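Local coordinates for protein 1,3,6,8-tetrahydroxynaphthalene synthase (Streptomyces coelicolor, PDB 1U0M) that condenses five malonyl-CoA units iteratively into a pentaketide and cyclises it to 1,3,6,8-tetrahydroxynaphthalene, a precursor for melanin and naphthoquinone metabolites, at residues P15-V19 against V91-A95; F274-H278 against A298-S302; A304-Y309 against D319-R323. All coordinates share one frame. Numbering follows the deposited sequence.

Interaction 1: residues P15-V19 against V91-A95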
loop_
_atom_site.group_PDB
_atom_site.type_symbol
_atom_site.label_atom_id
_atom_site.label_comp_id
_atom_site.label_asym_id
_atom_site.label_seq_id
_atom_site.Cartn_x
_atom_site.Cartn_y
_atom_site.Cartn_z
ATOM N N PRO A 15 13.965 -0.183 17.540
ATOM C CA PRO A 15 12.710 -0.825 17.160
ATOM C C PRO A 15 12.162 -1.615 18.330
ATOM O O PRO A 15 12.900 -2.305 19.031
ATOM C CB PRO A 15 13.119 -1.713 15.989
ATOM C CG PRO A 15 14.545 -2.053 16.309
ATOM C CD PRO A 15 15.093 -0.731 16.769
ATOM N N SER A 16 10.863 -1.495 18.549
ATOM C CA SER A 16 10.203 -2.208 19.632
ATOM C C SER A 16 9.506 -3.424 18.994
ATOM O O SER A 16 8.873 -3.301 17.941
ATOM C CB SER A 16 9.188 -1.272 20.293
ATOM O OG SER A 16 8.856 -1.693 21.597
ATOM N N VAL A 17 9.632 -4.597 19.613
ATOM C CA VAL A 17 9.008 -5.799 19.071
ATOM C C VAL A 17 8.289 -6.633 20.129
ATOM O O VAL A 17 8.757 -6.767 21.259
ATOM C CB VAL A 17 10.049 -6.705 18.353
ATOM C CG1 VAL A 17 9.344 -7.852 17.651
ATOM C CG2 VAL A 17 10.858 -5.894 17.353
ATOM N N SER A 18 7.152 -7.202 19.737
ATOM C CA SER A 18 6.336 -8.029 20.621
ATOM C C SER A 18 5.676 -9.172 19.825
ATOM O O SER A 18 5.208 -8.957 18.715
ATOM C CB SER A 18 5.274 -7.141 21.278
ATOM O OG SER A 18 4.338 -7.904 22.001
ATOM N N VAL A 19 5.656 -10.387 20.375
ATOM C CA VAL A 19 5.045 -11.531 19.689
ATOM C C VAL A 19 3.966 -12.145 20.578
ATOM O O VAL A 19 4.015 -12.006 21.788
ATOM C CB VAL A 19 6.090 -12.636 19.325
ATOM C CG1 VAL A 19 7.105 -12.099 18.315
ATOM C CG2 VAL A 19 6.789 -13.122 20.565
ATOM N N VAL A 91 3.134 -1.697 21.446
ATOM C CA VAL A 91 4.408 -1.687 20.746
ATOM C C VAL A 91 4.782 -0.318 20.210
ATOM O O VAL A 91 5.933 0.098 20.324
ATOM C CB VAL A 91 4.419 -2.711 19.595
ATOM C CG1 VAL A 91 5.788 -2.729 18.928
ATOM C CG2 VAL A 91 4.074 -4.092 20.140
ATOM N N ILE A 92 3.819 0.379 19.618
ATOM C CA ILE A 92 4.084 1.711 19.088
ATOM C C ILE A 92 4.603 2.582 20.229
ATOM O O ILE A 92 5.583 3.310 20.078
ATOM C CB ILE A 92 2.803 2.340 18.486
ATOM C CG1 ILE A 92 2.521 1.716 17.114
ATOM C CG2 ILE A 92 2.961 3.844 18.368
ATOM C CD1 ILE A 92 1.229 2.173 16.475
ATOM N N GLN A 93 3.943 2.483 21.378
ATOM C CA GLN A 93 4.326 3.245 22.559
ATOM C C GLN A 93 5.824 3.129 22.840
ATOM O O GLN A 93 6.577 4.098 22.710
ATOM C CB GLN A 93 3.558 2.743 23.776
ATOM C CG GLN A 93 3.810 3.571 25.001
ATOM C CD GLN A 93 3.267 4.978 24.847
ATOM O OE1 GLN A 93 2.051 5.193 24.879
ATOM N NE2 GLN A 93 4.165 5.944 24.661
ATOM N N ARG A 94 6.242 1.931 23.233
ATOM C CA ARG A 94 7.633 1.653 23.547
ATOM C C ARG A 94 8.590 2.136 22.471
ATOM O O ARG A 94 9.773 2.331 22.737
ATOM C CB ARG A 94 7.817 0.153 23.761
ATOM C CG ARG A 94 7.192 -0.351 25.049
ATOM C CD ARG A 94 6.588 -1.712 24.854
ATOM N NE ARG A 94 7.462 -2.565 24.061
ATOM C CZ ARG A 94 7.121 -3.771 23.631
ATOM N NH1 ARG A 94 5.922 -4.258 23.926
ATOM N NH2 ARG A 94 7.971 -4.478 22.905
ATOM N N ALA A 95 8.081 2.320 21.256
ATOM C CA ALA A 95 8.909 2.789 20.151
ATOM C C ALA A 95 9.036 4.308 20.196
ATOM O O ALA A 95 10.004 4.870 19.691
ATOM C CB ALA A 95 8.308 2.353 18.819
HETATM O O HOH W 1 10.648 -4.268 22.525
#
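The segment enters at P15, whose CA-to-CB bond points away from helix 73-99; its ring packs on the opposite side of the strand, against L321 and F325 of helix 315-326. S16 turns toward the helix and makes the largest contribution to the contact. Its CB fits between V91 and A95, one helical turn apart, at 3.9 Å from V91 CG1 and 4.0 Å from A95 CB, and this is where the CA atoms come nearest, S16 CA lying 5.2 Å from A95 CA. The hydroxyl S16 OG lies 3.0 Å from R94 NE. The strand and helix segments run nearly antiparallel, at 156° with their axes 7.4 Å apart, as a helix does when it lies along the strands of a sheet it covers. This part of the sheet belongs to the N-terminal half of the thiolase fold, an α-β-α-β-α sandwich, and helix 73-99 forms part of an outer helical layer; V91 and A95 also touch A202 on the adjacent strand 198-206. V17 directs its side chain away, onto D319 of the helix behind the sheet, and meets the helix through its backbone instead: R94 NH2 donates to V17 O at 2.9 Å. A water accepts from both V17 N (3.1 Å) and R94 NH2 (2.7 Å), so the guanidinium serves both polar groups of this residue. S18 faces the helix again, its CB 3.5 Å from V91 CG2 and 4.0 Å from R94 NH1, beside the edge of the guanidinium. By V19 the chain has left strand and helix contact alike, and its side chain rests on Y309.

Interaction 2: residues F274-H278 against A298-S302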
loop_
_atom_site.group_PDB
_atom_site.type_symbol
_atom_site.label_atom_id
_atom_site.label_comp_id
_atom_site.label_asym_id
_atom_site.label_seq_id
_atom_site.Cartn_x
_atom_site.Cartn_y
_atom_site.Cartn_z
ATOM N N PHE A 274 28.306 -3.787 9.930
ATOM C CA PHE A 274 26.867 -3.881 10.168
ATOM C C PHE A 274 26.121 -4.700 9.117
ATOM O O PHE A 274 26.211 -4.413 7.924
ATOM C CB PHE A 274 26.296 -2.472 10.174
ATOM C CG PHE A 274 25.565 -2.111 11.417
ATOM C CD1 PHE A 274 26.105 -2.391 12.663
ATOM C CD2 PHE A 274 24.353 -1.436 11.340
ATOM C CE1 PHE A 274 25.448 -1.998 13.822
ATOM C CE2 PHE A 274 23.687 -1.037 12.488
ATOM C CZ PHE A 274 24.234 -1.316 13.734
ATOM N N TYR A 275 25.369 -5.703 9.560
ATOM C CA TYR A 275 24.592 -6.527 8.639
ATOM C C TYR A 275 23.260 -6.985 9.221
ATOM O O TYR A 275 23.202 -7.934 10.004
ATOM C CB TYR A 275 25.393 -7.749 8.194
ATOM C CG TYR A 275 26.341 -7.483 7.046
ATOM C CD1 TYR A 275 27.558 -6.832 7.248
ATOM C CD2 TYR A 275 26.017 -7.883 5.752
ATOM C CE1 TYR A 275 28.434 -6.588 6.183
ATOM C CE2 TYR A 275 26.881 -7.641 4.683
ATOM C CZ TYR A 275 28.088 -6.997 4.905
ATOM O OH TYR A 275 28.946 -6.791 3.843
ATOM N N ILE A 276 22.192 -6.300 8.827
ATOM C CA ILE A 276 20.843 -6.622 9.282
ATOM C C ILE A 276 19.963 -6.838 8.052
ATOM O O ILE A 276 19.235 -5.938 7.630
ATOM C CB ILE A 276 20.257 -5.474 10.137
ATOM C CG1 ILE A 276 21.149 -5.223 11.357
ATOM C CG2 ILE A 276 18.846 -5.817 10.580
ATOM C CD1 ILE A 276 21.253 -6.401 12.299
ATOM N N VAL A 277 20.045 -8.033 7.474
ATOM C CA VAL A 277 19.273 -8.356 6.284
ATOM C C VAL A 277 18.241 -9.445 6.545
ATOM O O VAL A 277 18.483 -10.365 7.323
ATOM C CB VAL A 277 20.189 -8.835 5.145
ATOM C CG1 VAL A 277 21.409 -7.948 5.061
ATOM C CG2 VAL A 277 20.589 -10.278 5.368
ATOM N N HIS A 278 17.089 -9.338 5.886
ATOM C CA HIS A 278 16.041 -10.330 6.051
ATOM C C HIS A 278 15.925 -11.267 4.865
ATOM O O HIS A 278 15.724 -10.842 3.728
ATOM C CB HIS A 278 14.679 -9.673 6.286
ATOM C CG HIS A 278 13.528 -10.623 6.145
ATOM N ND1 HIS A 278 13.515 -11.867 6.738
ATOM C CD2 HIS A 278 12.367 -10.524 5.456
ATOM C CE1 HIS A 278 12.398 -12.495 6.416
ATOM N NE2 HIS A 278 11.684 -11.702 5.640
ATOM N N ALA A 298 27.825 -12.947 10.138
ATOM C CA ALA A 298 27.426 -11.561 9.932
ATOM C C ALA A 298 25.943 -11.355 10.189
ATOM O O ALA A 298 25.543 -10.382 10.833
ATOM C CB ALA A 298 27.776 -11.122 8.514
ATOM N N PHE A 299 25.131 -12.276 9.680
ATOM C CA PHE A 299 23.684 -12.199 9.849
ATOM C C PHE A 299 23.285 -12.977 11.088
ATOM O O PHE A 299 22.391 -13.820 11.043
ATOM C CB PHE A 299 22.976 -12.781 8.628
ATOM C CG PHE A 299 23.678 -12.502 7.341
ATOM C CD1 PHE A 299 24.660 -13.367 6.871
ATOM C CD2 PHE A 299 23.399 -11.350 6.620
ATOM C CE1 PHE A 299 25.357 -13.087 5.703
ATOM C CE2 PHE A 299 24.090 -11.059 5.450
ATOM C CZ PHE A 299 25.072 -11.929 4.991
ATOM N N ARG A 300 23.968 -12.692 12.191
ATOM C CA ARG A 300 23.704 -13.351 13.459
ATOM C C ARG A 300 22.368 -12.902 14.036
ATOM O O ARG A 300 21.643 -13.695 14.639
ATOM C CB ARG A 300 24.828 -13.034 14.454
ATOM C CG ARG A 300 24.559 -13.528 15.870
ATOM C CD ARG A 300 25.753 -13.332 16.810
ATOM N NE ARG A 300 26.048 -11.931 17.110
ATOM C CZ ARG A 300 26.721 -11.108 16.310
ATOM N NH1 ARG A 300 27.182 -11.540 15.144
ATOM N NH2 ARG A 300 26.940 -9.853 16.684
ATOM N N PHE A 301 22.055 -11.624 13.844
ATOM C CA PHE A 301 20.820 -11.034 14.356
ATOM C C PHE A 301 19.593 -11.478 13.571
ATOM O O PHE A 301 18.544 -11.756 14.149
ATOM C CB PHE A 301 20.946 -9.509 14.338
ATOM C CG PHE A 301 22.049 -8.994 15.214
ATOM C CD1 PHE A 301 21.860 -8.861 16.588
ATOM C CD2 PHE A 301 23.297 -8.694 14.678
ATOM C CE1 PHE A 301 22.897 -8.444 17.414
ATOM C CE2 PHE A 301 24.340 -8.275 15.496
ATOM C CZ PHE A 301 24.137 -8.150 16.867
ATOM N N SER A 302 19.730 -11.548 12.255
ATOM C CA SER A 302 18.630 -11.979 11.408
ATOM C C SER A 302 18.309 -13.423 11.764
ATOM O O SER A 302 17.168 -13.762 12.087
ATOM C CB SER A 302 19.036 -11.898 9.936
ATOM O OG SER A 302 19.641 -10.650 9.641
#
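A side-chain hydroxyl, rather than a backbone amide, joins the strand to the helix: S302 OG donates a short hydrogen bond of 2.6 Å to V277 O. S302 lies in the first turn of helix 300-308, and its m rotamer carries the hydroxyl to the strand, binding helix and strand at a carbonyl that faces this helix. The rest of the contact is largely apolar. The edge of the Y275 ring points to the face of F299 in an offset edge-to-face pair, with planes at 87° and centroids 5.7 Å apart; Y275 CD2 and F299 CE2 approach to 3.7 Å. The phenol oxygen of Y275 is held elsewhere, by the carbonyl of S270. F299 is the centre of an inverse gamma turn just ahead of the helix, and its ring also meets V277, with V277 CG2 3.3 Å from F299 CD2, while L285 and L288 of helix 281-291 pack against it. A298 adds its methyl, A298 CB lying 4.1 Å from Y275 CB. The CA-to-CB bond of I276 points away, yet the side chain bends back so that I276 CD1 reaches F301 CB at 3.7 Å. Strand 276-278, one of the two outermost in the large sheet within this chain, pairs in parallel with strand 337-342; helix 300-308 lies along its open edge, V277 packs on L285 of helix 281-291, and I276 packs on helix 315-326. H278, the next residue, touches C146, the probable catalytic cysteine, which places this strand-helix layer of the thiolase fold's C-terminal half beside the active site.

Interaction 3: residues A304-Y309 against D319-R323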
loop_
_atom_site.group_PDB
_atom_site.type_symbol
_atom_site.label_atom_id
_atom_site.label_comp_id
_atom_site.label_asym_id
_atom_site.label_seq_id
_atom_site.Cartn_x
_atom_site.Cartn_y
_atom_site.Cartn_z
ATOM N N ALA A 304 18.852 -14.948 14.316
ATOM C CA ALA A 304 18.344 -15.045 15.681
ATOM C C ALA A 304 16.825 -14.854 15.718
ATOM O O ALA A 304 16.120 -15.517 16.487
ATOM C CB ALA A 304 19.018 -14.000 16.559
ATOM N N THR A 305 16.320 -13.943 14.892
ATOM C CA THR A 305 14.880 -13.684 14.838
ATOM C C THR A 305 14.174 -14.916 14.288
ATOM O O THR A 305 13.142 -15.345 14.806
ATOM C CB THR A 305 14.551 -12.493 13.907
ATOM O OG1 THR A 305 15.215 -11.319 14.383
ATOM C CG2 THR A 305 13.044 -12.236 13.859
ATOM N N LEU A 306 14.746 -15.493 13.241
ATOM C CA LEU A 306 14.147 -16.656 12.605
ATOM C C LEU A 306 14.171 -17.887 13.515
ATOM O O LEU A 306 13.227 -18.680 13.526
ATOM C CB LEU A 306 14.865 -16.937 11.277
ATOM C CG LEU A 306 15.077 -15.731 10.345
ATOM C CD1 LEU A 306 15.816 -16.180 9.087
ATOM C CD2 LEU A 306 13.747 -15.102 9.973
ATOM N N THR A 307 15.245 -18.027 14.289
ATOM C CA THR A 307 15.408 -19.158 15.194
ATOM C C THR A 307 14.404 -19.133 16.340
ATOM O O THR A 307 13.896 -20.184 16.755
ATOM C CB THR A 307 16.847 -19.195 15.787
ATOM O OG1 THR A 307 17.798 -19.338 14.725
ATOM C CG2 THR A 307 17.009 -20.366 16.729
ATOM N N GLU A 308 14.114 -17.933 16.831
ATOM C CA GLU A 308 13.191 -17.749 17.948
ATOM C C GLU A 308 11.757 -17.336 17.575
ATOM O O GLU A 308 10.807 -17.651 18.294
ATOM C CB GLU A 308 13.776 -16.719 18.931
ATOM C CG GLU A 308 12.834 -16.356 20.063
ATOM C CD GLU A 308 13.402 -15.333 21.041
ATOM O OE1 GLU A 308 13.994 -14.321 20.599
ATOM O OE2 GLU A 308 13.229 -15.540 22.260
ATOM N N TYR A 309 11.592 -16.642 16.459
ATOM C CA TYR A 309 10.269 -16.178 16.062
ATOM C C TYR A 309 9.800 -16.793 14.752
ATOM O O TYR A 309 8.601 -16.887 14.489
ATOM C CB TYR A 309 10.283 -14.646 15.931
ATOM C CG TYR A 309 10.542 -13.900 17.229
ATOM C CD1 TYR A 309 10.973 -12.571 17.219
ATOM C CD2 TYR A 309 10.334 -14.512 18.465
ATOM C CE1 TYR A 309 11.189 -11.870 18.410
ATOM C CE2 TYR A 309 10.544 -13.827 19.659
ATOM C CZ TYR A 309 10.969 -12.508 19.626
ATOM O OH TYR A 309 11.167 -11.830 20.807
ATOM N N ASP A 319 13.202 -6.535 14.020
ATOM C CA ASP A 319 13.537 -7.329 15.192
ATOM C C ASP A 319 15.031 -7.641 15.234
ATOM O O ASP A 319 15.605 -7.789 16.310
ATOM C CB ASP A 319 12.727 -8.619 15.203
ATOM C CG ASP A 319 13.036 -9.484 16.399
ATOM O OD1 ASP A 319 13.990 -10.288 16.330
ATOM O OD2 ASP A 319 12.324 -9.349 17.418
ATOM N N ALA A 320 15.655 -7.753 14.065
ATOM C CA ALA A 320 17.085 -8.029 14.000
ATOM C C ALA A 320 17.768 -6.824 14.623
ATOM O O ALA A 320 18.648 -6.968 15.468
ATOM C CB ALA A 320 17.535 -8.206 12.559
ATOM N N LEU A 321 17.349 -5.633 14.205
ATOM C CA LEU A 321 17.901 -4.404 14.753
ATOM C C LEU A 321 17.682 -4.412 16.249
ATOM O O LEU A 321 18.613 -4.200 17.020
ATOM C CB LEU A 321 17.209 -3.176 14.172
ATOM C CG LEU A 321 17.860 -2.487 12.978
ATOM C CD1 LEU A 321 17.059 -1.241 12.636
ATOM C CD2 LEU A 321 19.300 -2.116 13.308
ATOM N N ARG A 322 16.445 -4.659 16.658
ATOM C CA ARG A 322 16.119 -4.688 18.072
ATOM C C ARG A 322 17.113 -5.566 18.835
ATOM O O ARG A 322 17.452 -5.279 19.983
ATOM C CB ARG A 322 14.684 -5.194 18.274
ATOM C CG ARG A 322 14.166 -5.088 19.705
ATOM C CD ARG A 322 14.488 -6.341 20.500
ATOM N NE ARG A 322 13.603 -7.449 20.146
ATOM C CZ ARG A 322 13.943 -8.733 20.214
ATOM N NH1 ARG A 322 15.154 -9.089 20.617
ATOM N NH2 ARG A 322 13.068 -9.668 19.880
ATOM N N ARG A 323 17.591 -6.630 18.196
ATOM C CA ARG A 323 18.544 -7.526 18.841
ATOM C C ARG A 323 19.959 -6.965 18.786
ATOM O O ARG A 323 20.818 -7.331 19.594
ATOM C CB ARG A 323 18.508 -8.906 18.184
ATOM C CG ARG A 323 17.245 -9.694 18.474
ATOM C CD ARG A 323 17.127 -10.889 17.552
ATOM N NE ARG A 323 15.794 -11.476 17.611
ATOM C CZ ARG A 323 15.416 -12.391 18.493
ATOM N NH1 ARG A 323 16.277 -12.839 19.397
ATOM N NH2 ARG A 323 14.173 -12.854 18.479
#
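A salt-bridge network of E308, D319, R322 and R323 joins helices 300-308 and 315-326 in the C-terminal half of the thiolase fold. R323 is central: its NH2 and NH1 both bond to E308 OE1, at 2.6 and 3.0 Å, while R323 NE pairs with D319 OD1 (2.5 Å) one turn back on its own helix. The same D319 OD1 accepts a hydrogen bond from T305 OG1 at 2.5 Å, and D319 OD2 bridges to R322 NH2 at 2.6 Å. The R323 guanidinium also lies over one face of Y309 in an off-centre cation-pi contact, R323 CZ being 4.7 Å from the ring centroid. A304 CB packs on R323 CD at 3.8 Å. The segment axes cross at 108° with a closest approach of 9.9 Å, a span bridged by the long R323 side chain together with T305, D319, E308 and Y309. Beyond the pair, A320 and L321 pack on I276 of strand 276-278, while D319 meets V17 of strand 11-18.

Overall arrangement
The contacts follow one another along the chain: interaction 1 closes within the N-terminal half, and interactions 2 and 3 come later, both in the C-terminal one. Interactions 2 and 3 share helix 300-308; their centres are 9 Å apart, and F301 and I276 pack directly on helix 315-326. That helix also connects interaction 3 to interaction 1, 13 Å away between centres, through P15 and V17. Interactions 1 and 2 do not touch (nearest atoms about 8 Å, centres 20 Å), although both reach the same large sheet. Helix 315-326 thus lies between strands 11-18 and 276-278, as part of the central helical layer of the thiolase fold, bringing the chain's two halves together.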